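Local coordinates for regulator of G-protein signaling 1 (Homo sapiens, PDB 2BV1) that speeds up GTP hydrolysis by G protein alpha subunits, driving them into their inactive GDP-bound form and so damping signalling from G protein-coupled receptors, at residues A17-W22 / D134-L139; D67-K72 / P106-F111; F93-S98 / D112-V117. One frame throughout, in Å; residues are numbered along the deposited sequence.

Contact 1: A17-W22 / D134-L139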
loop_
_atom_site.group_PDB
_atom_site.type_symbol
_atom_site.label_atom_id
_atom_site.label_comp_id
_atom_site.label_asym_id
_atom_site.label_seq_id
_atom_site.Cartn_x
_atom_site.Cartn_y
_atom_site.Cartn_z
ATOM N N ALA A 17 -19.618 -7.667 -10.125
ATOM C CA ALA A 17 -19.973 -6.301 -9.715
ATOM C C ALA A 17 -18.899 -5.752 -8.812
ATOM O O ALA A 17 -18.412 -4.645 -9.028
ATOM C CB ALA A 17 -21.320 -6.253 -9.038
ATOM N N GLU A 18 -18.481 -6.546 -7.817
ATOM C CA GLU A 18 -17.476 -6.080 -6.865
ATOM C C GLU A 18 -16.156 -5.789 -7.533
ATOM O O GLU A 18 -15.546 -4.761 -7.275
ATOM C CB GLU A 18 -17.278 -7.120 -5.723
ATOM C CG GLU A 18 -16.205 -6.776 -4.723
ATOM C CD GLU A 18 -16.381 -5.387 -4.099
ATOM O OE1 GLU A 18 -17.539 -4.977 -3.841
ATOM O OE2 GLU A 18 -15.356 -4.723 -3.833
ATOM N N VAL A 19 -15.709 -6.714 -8.373
ATOM C CA VAL A 19 -14.476 -6.576 -9.091
ATOM C C VAL A 19 -14.563 -5.357 -10.057
ATOM O O VAL A 19 -13.579 -4.661 -10.218
ATOM C CB VAL A 19 -14.154 -7.843 -9.862
ATOM C CG1 VAL A 19 -12.938 -7.644 -10.814
ATOM C CG2 VAL A 19 -13.951 -9.004 -8.889
ATOM N N MET A 20 -15.726 -5.108 -10.694
ATOM C CA MET A 20 -15.951 -3.844 -11.460
ATOM C C MET A 20 -15.732 -2.580 -10.601
ATOM O O MET A 20 -15.122 -1.622 -11.048
ATOM C CB MET A 20 -17.378 -3.767 -12.066
ATOM C CG MET A 20 -17.765 -4.783 -13.107
ATOM S SD MET A 20 -19.532 -4.804 -13.718
ATOM C CE MET A 20 -19.974 -3.072 -13.461
ATOM N N GLN A 21 -16.273 -2.560 -9.386
ATOM C CA GLN A 21 -16.110 -1.456 -8.450
ATOM C C GLN A 21 -14.667 -1.033 -8.116
ATOM O O GLN A 21 -14.404 0.144 -7.822
ATOM C CB GLN A 21 -16.887 -1.733 -7.161
ATOM C CG GLN A 21 -18.406 -1.528 -7.283
ATOM C CD GLN A 21 -18.814 -0.056 -7.412
ATOM O OE1 GLN A 21 -18.654 0.753 -6.471
ATOM N NE2 GLN A 21 -19.367 0.296 -8.575
ATOM N N TRP A 22 -13.752 -1.990 -8.168
ATOM C CA TRP A 22 -12.329 -1.742 -7.949
ATOM C C TRP A 22 -11.745 -0.774 -8.994
ATOM O O TRP A 22 -10.723 -0.142 -8.724
ATOM C CB TRP A 22 -11.514 -3.028 -8.032
ATOM C CG TRP A 22 -11.912 -4.125 -7.041
ATOM C CD1 TRP A 22 -12.722 -4.006 -5.976
ATOM C CD2 TRP A 22 -11.452 -5.477 -7.049
ATOM N NE1 TRP A 22 -12.815 -5.197 -5.304
ATOM C CE2 TRP A 22 -12.060 -6.128 -5.947
ATOM C CE3 TRP A 22 -10.578 -6.196 -7.870
ATOM C CZ2 TRP A 22 -11.862 -7.480 -5.662
ATOM C CZ3 TRP A 22 -10.343 -7.565 -7.555
ATOM C CH2 TRP A 22 -11.012 -8.184 -6.488
ATOM N N ASP A 134 -4.022 -8.660 -17.397
ATOM C CA ASP A 134 -4.703 -9.932 -17.543
ATOM C C ASP A 134 -5.287 -10.399 -16.236
ATOM O O ASP A 134 -6.398 -10.885 -16.237
ATOM C CB ASP A 134 -3.761 -10.988 -18.108
ATOM C CG ASP A 134 -3.601 -10.864 -19.613
ATOM O OD1 ASP A 134 -4.336 -10.048 -20.244
ATOM O OD2 ASP A 134 -2.744 -11.576 -20.159
ATOM N N ILE A 135 -4.548 -10.183 -15.139
ATOM C CA ILE A 135 -4.968 -10.566 -13.816
ATOM C C ILE A 135 -6.356 -10.021 -13.571
ATOM O O ILE A 135 -7.295 -10.793 -13.337
ATOM C CB ILE A 135 -3.947 -10.080 -12.685
ATOM C CG1 ILE A 135 -2.769 -11.042 -12.634
ATOM C CG2 ILE A 135 -4.619 -10.132 -11.302
ATOM C CD1 ILE A 135 -1.770 -10.822 -11.456
ATOM N N TYR A 136 -6.480 -8.690 -13.641
ATOM C CA TYR A 136 -7.745 -8.017 -13.426
ATOM C C TYR A 136 -8.827 -8.393 -14.454
ATOM O O TYR A 136 -9.916 -8.792 -14.081
ATOM C CB TYR A 136 -7.537 -6.497 -13.353
ATOM C CG TYR A 136 -8.820 -5.756 -13.080
ATOM C CD1 TYR A 136 -9.404 -5.772 -11.815
ATOM C CD2 TYR A 136 -9.470 -5.064 -14.100
ATOM C CE1 TYR A 136 -10.611 -5.131 -11.591
ATOM C CE2 TYR A 136 -10.652 -4.431 -13.885
ATOM C CZ TYR A 136 -11.218 -4.444 -12.633
ATOM O OH TYR A 136 -12.399 -3.817 -12.404
ATOM N N LEU A 137 -8.509 -8.275 -15.741
ATOM C CA LEU A 137 -9.516 -8.420 -16.791
ATOM C C LEU A 137 -10.014 -9.865 -16.923
ATOM O O LEU A 137 -11.219 -10.075 -17.068
ATOM C CB LEU A 137 -8.978 -7.855 -18.111
ATOM C CG LEU A 137 -8.756 -6.326 -18.098
ATOM C CD1 LEU A 137 -8.020 -5.816 -19.287
ATOM C CD2 LEU A 137 -10.080 -5.622 -17.970
ATOM N N ASN A 138 -9.118 -10.851 -16.794
ATOM C CA ASN A 138 -9.537 -12.278 -16.689
ATOM C C ASN A 138 -10.457 -12.519 -15.523
ATOM O O ASN A 138 -11.521 -13.097 -15.692
ATOM C CB ASN A 138 -8.322 -13.256 -16.650
ATOM C CG ASN A 138 -7.557 -13.328 -18.011
ATOM O OD1 ASN A 138 -8.074 -12.903 -19.028
ATOM N ND2 ASN A 138 -6.340 -13.856 -17.999
ATOM N N LEU A 139 -10.065 -12.065 -14.331
ATOM C CA LEU A 139 -10.890 -12.254 -13.136
ATOM C C LEU A 139 -12.292 -11.708 -13.381
ATOM O O LEU A 139 -13.285 -12.388 -13.178
ATOM C CB LEU A 139 -10.272 -11.571 -11.917
ATOM C CG LEU A 139 -10.955 -11.789 -10.572
ATOM C CD1 LEU A 139 -10.860 -13.317 -10.120
ATOM C CD2 LEU A 139 -10.439 -10.882 -9.480
#

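Contact 2: D67-K72 / P106-F111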
loop_
_atom_site.group_PDB
_atom_site.type_symbol
_atom_site.label_atom_id
_atom_site.label_comp_id
_atom_site.label_asym_id
_atom_site.label_seq_id
_atom_site.Cartn_x
_atom_site.Cartn_y
_atom_site.Cartn_z
ATOM N N ASP A 67 2.348 2.397 23.511
ATOM C CA ASP A 67 3.619 1.794 23.959
ATOM C C ASP A 67 4.453 1.087 22.870
ATOM O O ASP A 67 5.668 0.972 23.018
ATOM C CB ASP A 67 3.360 0.765 25.081
ATOM C CG ASP A 67 3.050 1.407 26.432
ATOM O OD1 ASP A 67 3.355 2.610 26.623
ATOM O OD2 ASP A 67 2.527 0.687 27.320
ATOM N N LEU A 68 3.824 0.575 21.814
ATOM C CA LEU A 68 4.566 -0.170 20.794
ATOM C C LEU A 68 4.839 0.626 19.516
ATOM O O LEU A 68 5.338 0.074 18.532
ATOM C CB LEU A 68 3.837 -1.459 20.458
ATOM C CG LEU A 68 3.695 -2.445 21.623
ATOM C CD1 LEU A 68 3.060 -3.744 21.157
ATOM C CD2 LEU A 68 5.043 -2.690 22.319
ATOM N N LEU A 69 4.514 1.918 19.541
ATOM C CA LEU A 69 4.753 2.773 18.377
ATOM C C LEU A 69 6.259 2.980 18.142
ATOM O O LEU A 69 6.717 2.842 17.011
ATOM C CB LEU A 69 3.995 4.106 18.500
ATOM C CG LEU A 69 2.459 4.015 18.506
ATOM C CD1 LEU A 69 1.856 5.426 18.496
ATOM C CD2 LEU A 69 1.897 3.237 17.349
ATOM N N PRO A 70 7.046 3.257 19.199
ATOM C CA PRO A 70 8.476 3.392 18.876
ATOM C C PRO A 70 9.042 2.176 18.104
ATOM O O PRO A 70 9.683 2.355 17.050
ATOM C CB PRO A 70 9.126 3.584 20.236
ATOM C CG PRO A 70 8.014 4.125 21.109
ATOM C CD PRO A 70 6.769 3.478 20.627
ATOM N N CYS A 71 8.746 0.961 18.584
ATOM C CA CYS A 71 9.184 -0.287 17.920
ATOM C C CYS A 71 8.630 -0.528 16.516
ATOM O O CYS A 71 9.376 -0.902 15.613
ATOM C CB CYS A 71 8.855 -1.517 18.780
ATOM S SG CYS A 71 10.063 -1.773 20.090
ATOM N N LYS A 72 7.316 -0.395 16.359
ATOM C CA LYS A 72 6.664 -0.493 15.052
ATOM C C LYS A 72 7.195 0.546 14.058
ATOM O O LYS A 72 7.439 0.230 12.894
ATOM C CB LYS A 72 5.145 -0.337 15.194
ATOM C CG LYS A 72 4.328 -0.794 13.977
ATOM C CD LYS A 72 4.592 -2.223 13.586
ATOM C CE LYS A 72 3.658 -2.698 12.483
ATOM N N PRO A 106 7.847 8.907 17.812
ATOM C CA PRO A 106 6.723 8.798 16.903
ATOM C C PRO A 106 5.325 8.923 17.527
ATOM O O PRO A 106 5.111 8.519 18.667
ATOM C CB PRO A 106 6.919 7.400 16.305
ATOM C CG PRO A 106 7.571 6.646 17.354
ATOM C CD PRO A 106 8.430 7.589 18.110
ATOM N N THR A 107 4.403 9.480 16.748
ATOM C CA THR A 107 2.995 9.551 17.086
ATOM C C THR A 107 2.246 8.748 16.043
ATOM O O THR A 107 2.843 8.318 15.044
ATOM C CB THR A 107 2.470 11.013 17.048
ATOM O OG1 THR A 107 2.423 11.473 15.692
ATOM C CG2 THR A 107 3.363 11.942 17.870
ATOM N N PRO A 108 0.927 8.553 16.249
ATOM C CA PRO A 108 0.124 7.840 15.262
ATOM C C PRO A 108 0.123 8.426 13.822
ATOM O O PRO A 108 -0.279 7.747 12.912
ATOM C CB PRO A 108 -1.295 7.878 15.868
ATOM C CG PRO A 108 -1.092 8.122 17.331
ATOM C CD PRO A 108 0.126 8.955 17.432
ATOM N N THR A 109 0.565 9.667 13.640
ATOM C CA THR A 109 0.557 10.304 12.321
ATOM C C THR A 109 1.939 10.325 11.668
ATOM O O THR A 109 2.137 10.974 10.630
ATOM C CB THR A 109 0.096 11.758 12.422
ATOM O OG1 THR A 109 1.028 12.493 13.224
ATOM C CG2 THR A 109 -1.303 11.843 12.997
ATOM N N CYS A 110 2.882 9.631 12.279
ATOM C CA CYS A 110 4.264 9.622 11.831
ATOM C C CYS A 110 4.442 9.405 10.293
ATOM O O CYS A 110 5.240 10.106 9.650
ATOM C CB CYS A 110 5.032 8.541 12.639
ATOM S SG CYS A 110 6.736 8.193 12.144
ATOM N N PHE A 111 3.742 8.408 9.745
ATOM C CA PHE A 111 3.938 7.965 8.369
ATOM C C PHE A 111 2.924 8.530 7.363
ATOM O O PHE A 111 2.959 8.125 6.181
ATOM C CB PHE A 111 3.916 6.412 8.285
ATOM C CG PHE A 111 5.026 5.770 9.020
ATOM C CD1 PHE A 111 6.326 5.838 8.517
ATOM C CD2 PHE A 111 4.798 5.110 10.226
ATOM C CE1 PHE A 111 7.391 5.272 9.204
ATOM C CE2 PHE A 111 5.846 4.554 10.934
ATOM C CZ PHE A 111 7.136 4.610 10.432
#

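Contact 3: F93-S98 / D112-V117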
loop_
_atom_site.group_PDB
_atom_site.type_symbol
_atom_site.label_atom_id
_atom_site.label_comp_id
_atom_site.label_asym_id
_atom_site.label_seq_id
_atom_site.Cartn_x
_atom_site.Cartn_y
_atom_site.Cartn_z
ATOM N N PHE A 93 13.381 12.690 -1.185
ATOM C CA PHE A 93 14.359 12.977 -0.164
ATOM C C PHE A 93 13.861 13.759 1.059
ATOM O O PHE A 93 14.234 13.411 2.183
ATOM C CB PHE A 93 15.533 13.709 -0.817
ATOM C CG PHE A 93 16.576 14.122 0.119
ATOM C CD1 PHE A 93 17.485 13.205 0.596
ATOM C CD2 PHE A 93 16.674 15.448 0.531
ATOM C CE1 PHE A 93 18.471 13.600 1.492
ATOM C CE2 PHE A 93 17.644 15.844 1.422
ATOM C CZ PHE A 93 18.555 14.923 1.897
ATOM N N ARG A 94 13.042 14.797 0.839
ATOM C CA ARG A 94 12.581 15.666 1.940
ATOM C C ARG A 94 11.551 14.948 2.791
ATOM O O ARG A 94 11.576 15.056 4.011
ATOM C CB ARG A 94 12.028 17.036 1.456
ATOM C CG ARG A 94 13.131 18.011 1.107
ATOM C CD ARG A 94 12.600 19.357 0.595
ATOM N NE ARG A 94 13.677 20.168 0.028
ATOM C CZ ARG A 94 13.479 21.177 -0.826
ATOM N NH1 ARG A 94 12.245 21.498 -1.218
ATOM N NH2 ARG A 94 14.521 21.825 -1.317
ATOM N N THR A 95 10.661 14.210 2.158
ATOM C CA THR A 95 9.705 13.384 2.893
ATOM C C THR A 95 10.413 12.284 3.720
ATOM O O THR A 95 10.080 12.047 4.901
ATOM C CB THR A 95 8.716 12.776 1.952
ATOM O OG1 THR A 95 8.061 13.834 1.274
ATOM C CG2 THR A 95 7.681 11.910 2.695
ATOM N N ARG A 96 11.431 11.676 3.107
ATOM C CA ARG A 96 12.267 10.690 3.793
ATOM C C ARG A 96 12.953 11.283 5.019
ATOM O O ARG A 96 12.835 10.729 6.105
ATOM C CB ARG A 96 13.289 10.081 2.827
ATOM C CG ARG A 96 13.885 8.754 3.283
ATOM C CD ARG A 96 14.860 8.153 2.265
ATOM N NE ARG A 96 14.365 8.249 0.879
ATOM C CZ ARG A 96 14.883 9.049 -0.073
ATOM N NH1 ARG A 96 15.930 9.849 0.148
ATOM N NH2 ARG A 96 14.349 9.042 -1.283
ATOM N N GLU A 97 13.642 12.423 4.850
ATOM C CA GLU A 97 14.322 13.092 5.951
ATOM C C GLU A 97 13.372 13.487 7.089
ATOM O O GLU A 97 13.704 13.295 8.285
ATOM C CB GLU A 97 15.091 14.340 5.457
ATOM C CG GLU A 97 16.201 14.031 4.439
ATOM C CD GLU A 97 17.615 14.052 5.020
ATOM O OE1 GLU A 97 18.013 15.046 5.696
ATOM O OE2 GLU A 97 18.349 13.068 4.750
ATOM N N SER A 98 12.215 14.052 6.756
ATOM C CA SER A 98 11.251 14.383 7.817
ATOM C C SER A 98 10.653 13.140 8.515
ATOM O O SER A 98 10.436 13.170 9.732
ATOM C CB SER A 98 10.150 15.337 7.349
ATOM O OG SER A 98 9.369 14.764 6.360
ATOM N N ASP A 112 2.047 9.431 7.826
ATOM C CA ASP A 112 0.986 10.037 6.993
ATOM C C ASP A 112 1.517 10.701 5.714
ATOM O O ASP A 112 0.921 10.571 4.653
ATOM C CB ASP A 112 0.226 11.084 7.791
ATOM C CG ASP A 112 -0.760 10.469 8.792
ATOM O OD1 ASP A 112 -0.857 9.226 8.891
ATOM O OD2 ASP A 112 -1.448 11.260 9.455
ATOM N N GLU A 113 2.639 11.395 5.810
ATOM C CA GLU A 113 3.197 12.087 4.645
ATOM C C GLU A 113 3.731 11.077 3.630
ATOM O O GLU A 113 3.422 11.130 2.434
ATOM C CB GLU A 113 4.295 13.077 5.055
ATOM C CG GLU A 113 3.819 14.478 5.409
ATOM C CD GLU A 113 4.980 15.434 5.697
ATOM O OE1 GLU A 113 6.090 15.251 5.103
ATOM O OE2 GLU A 113 4.783 16.372 6.518
ATOM N N ALA A 114 4.536 10.139 4.114
ATOM C CA ALA A 114 5.102 9.104 3.264
ATOM C C ALA A 114 4.013 8.218 2.683
ATOM O O ALA A 114 4.073 7.816 1.508
ATOM C CB ALA A 114 6.142 8.284 4.010
ATOM N N GLN A 115 2.970 7.993 3.459
ATOM C CA GLN A 115 1.885 7.097 3.043
ATOM C C GLN A 115 1.123 7.775 1.875
ATOM O O GLN A 115 0.748 7.147 0.908
ATOM C CB GLN A 115 0.937 6.838 4.188
ATOM C CG GLN A 115 -0.131 5.803 3.812
ATOM C CD GLN A 115 -1.081 5.436 4.939
ATOM O OE1 GLN A 115 -1.186 6.139 5.934
ATOM N NE2 GLN A 115 -1.787 4.311 4.773
ATOM N N LYS A 116 0.890 9.070 2.026
ATOM C CA LYS A 116 0.221 9.836 1.010
ATOM C C LYS A 116 0.979 9.828 -0.303
ATOM O O LYS A 116 0.399 9.612 -1.330
ATOM C CB LYS A 116 -0.048 11.228 1.507
ATOM C CG LYS A 116 -1.078 11.962 0.643
ATOM N N VAL A 117 2.283 10.051 -0.272
ATOM C CA VAL A 117 3.102 9.976 -1.459
ATOM C C VAL A 117 2.918 8.607 -2.133
ATOM O O VAL A 117 2.698 8.497 -3.365
ATOM C CB VAL A 117 4.613 10.235 -1.142
ATOM C CG1 VAL A 117 5.499 9.977 -2.377
ATOM C CG2 VAL A 117 4.826 11.637 -0.651
HETATM O O HOH W 1 7.301 13.334 7.201
#

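Contact 1: A17-W22 / D134-L139
V19 and Y136 pack together at the apolar centre of this contact. CG1 of V19 lies 3.5 Å from CE1 of the Y136 ring, and the valine and tyrosine side chains pass alongside each other, pointing opposite ways. V19 CG1 is anti to its backbone N (chi1 171°), while V19 CG2 turns toward L139 and lies 4.0 Å from L139 CD2. L139 CD2 also sits 3.8 Å from W22 CZ3, and the leucine side chain stands roughly perpendicular to that of the tryptophan. W22 closes the cluster: W22 CE3 lies in the plane of the Y136 ring, at the edge, 3.9 Å from Y136 CE1. One face of the indole lies against the backbone of segment 17-22, with V19 CA over the ring centre.

Farther out the contact turns polar. Y136 OH donates to V19 O at 2.6 Å. The hydroxyl stands 35° out of the carbonyl plane. A phenylalanine in place of Y136 would probably keep the ring packing but leave V19 O without this donor. W22 NE1 gives its hydrogen to E18 OE2 at 3.0 Å, a bent bond to the anti side of the carboxylate that helps to fix the rotation of the indole.

The two helical segments run nearly antiparallel, at 148°. They join the N- and C-terminal ends of the all-helical RGS domain construct. Helix 112-131 adds a ring contact from F130 to Y136 and a hydrogen bond between Y127 OH and W22 O. W22 also touches T34 of helix 33-45.

Contact 2: D67-K72 / P106-F111
L69 and P106 carry the larger shares of this apolar contact. L69 reaches mainly P108, and P106 rests on the backbone of L69 and P70. L69 CD1 lies 4.0 Å from P108 N. L69 CD1 is also 4.1 Å from P108 CD and close to its CG, so it meets one end of the pyrrolidine ring. The two side chains cross nearly square to each other. L69 CG is anti to the carbonyl carbon (chi1 -64°), and the chain then extends, with CD1 anti to CA (chi2 -175°). P106 meets the backbone instead. P106 CG, the flap of the ring, comes down on the helix, 3.7 Å from P70 CA and 3.9 Å from L69 O. P70 itself adds little more than a loose touch, with P70 CB 4.5 Å from P106 CG. No hydrogen bond crosses between the segments, so they are joined by apolar packing.

The contact lays the loop between helices 93-103 and 112-131 against the first turn of helix 69-81, within the RGS domain. L68 is the N-cap residue of that helix, and K72 N bonds to L68 O at 3.0 Å.

The loop is shaped from within. A type I beta turn runs from T107 to C110, closed by C110 N to T107 O at 3.1 Å. Within the turn T109 OG1 donates to T107 OG1 at 3.0 Å, and T109 N adds a weak bond to the same oxygen. Helix 50-62 also holds the loop: Y61 OH is hydrogen-bonded to T107 O, and its ring meets F111 edge-to-face. C110 SG sits over the centre of one face of the F111 ring. P106 also touches A73, one turn along helix 69-81.

Contact 3: F93-S98 / D112-V117
T95 and A114 face each other with the nearest pair of CA atoms, 6.3 Å apart. The packing is carried by T95 CG2. T95 OG1 is anti to the carbonyl carbon (chi1 -59°), which leaves CG2 anti to the backbone N. T95 CG2 lies 3.9 Å from A114 CA, with A114 N equally near. A114 CB is 4.2 Å from T95 CG2, so the methyl rests on the backbone of the facing helix as much as on a side chain. A114 also touches F54 of helix 50-62. V117 adds a loose methyl-to-hydroxyl contact, V117 CG2 lying 4.4 Å from T95 OG1.

Both segments are opening turns of helices, 93-103 and 112-131, which follow each other in the RGS domain as an antiparallel helical pair. Here they run at 150° to each other, with axes 9.6 Å apart.

The polar part lies on the side of S98 and E113. S98 OG and E113 OE1 are 3.5 Å apart, and a water loosely bridges them. The water oxygen is 2.7 Å from S98 OG and donates a weak bond to E113 OE1 at 3.1 Å. The hydroxyl of T95 is instead bonded to D92 OD1, just before its own helix.

In the fold
Contact 1 closes the long loop of the chain, and contacts 2 and 3 are nested inside it. Contacts 2 and 3 alternate along the sequence: 67-72, 93-98, 106-111, 112-117. Segments 106-111 and 112-117 adjoin, so the loop of contact 2 leads directly into the helix of contact 3. The centres of these two contacts are about 15 Å apart. Contact 1 lies on the opposite side of the chain's centre, about 35 Å from contact 2 and about 31 Å from contact 3, centre to centre. Helix 112-131 spans the gap, from contact 3 toward helix 134-142 of contact 1. The chain is thus packed separately at two ends, one of them joining its first and last helices.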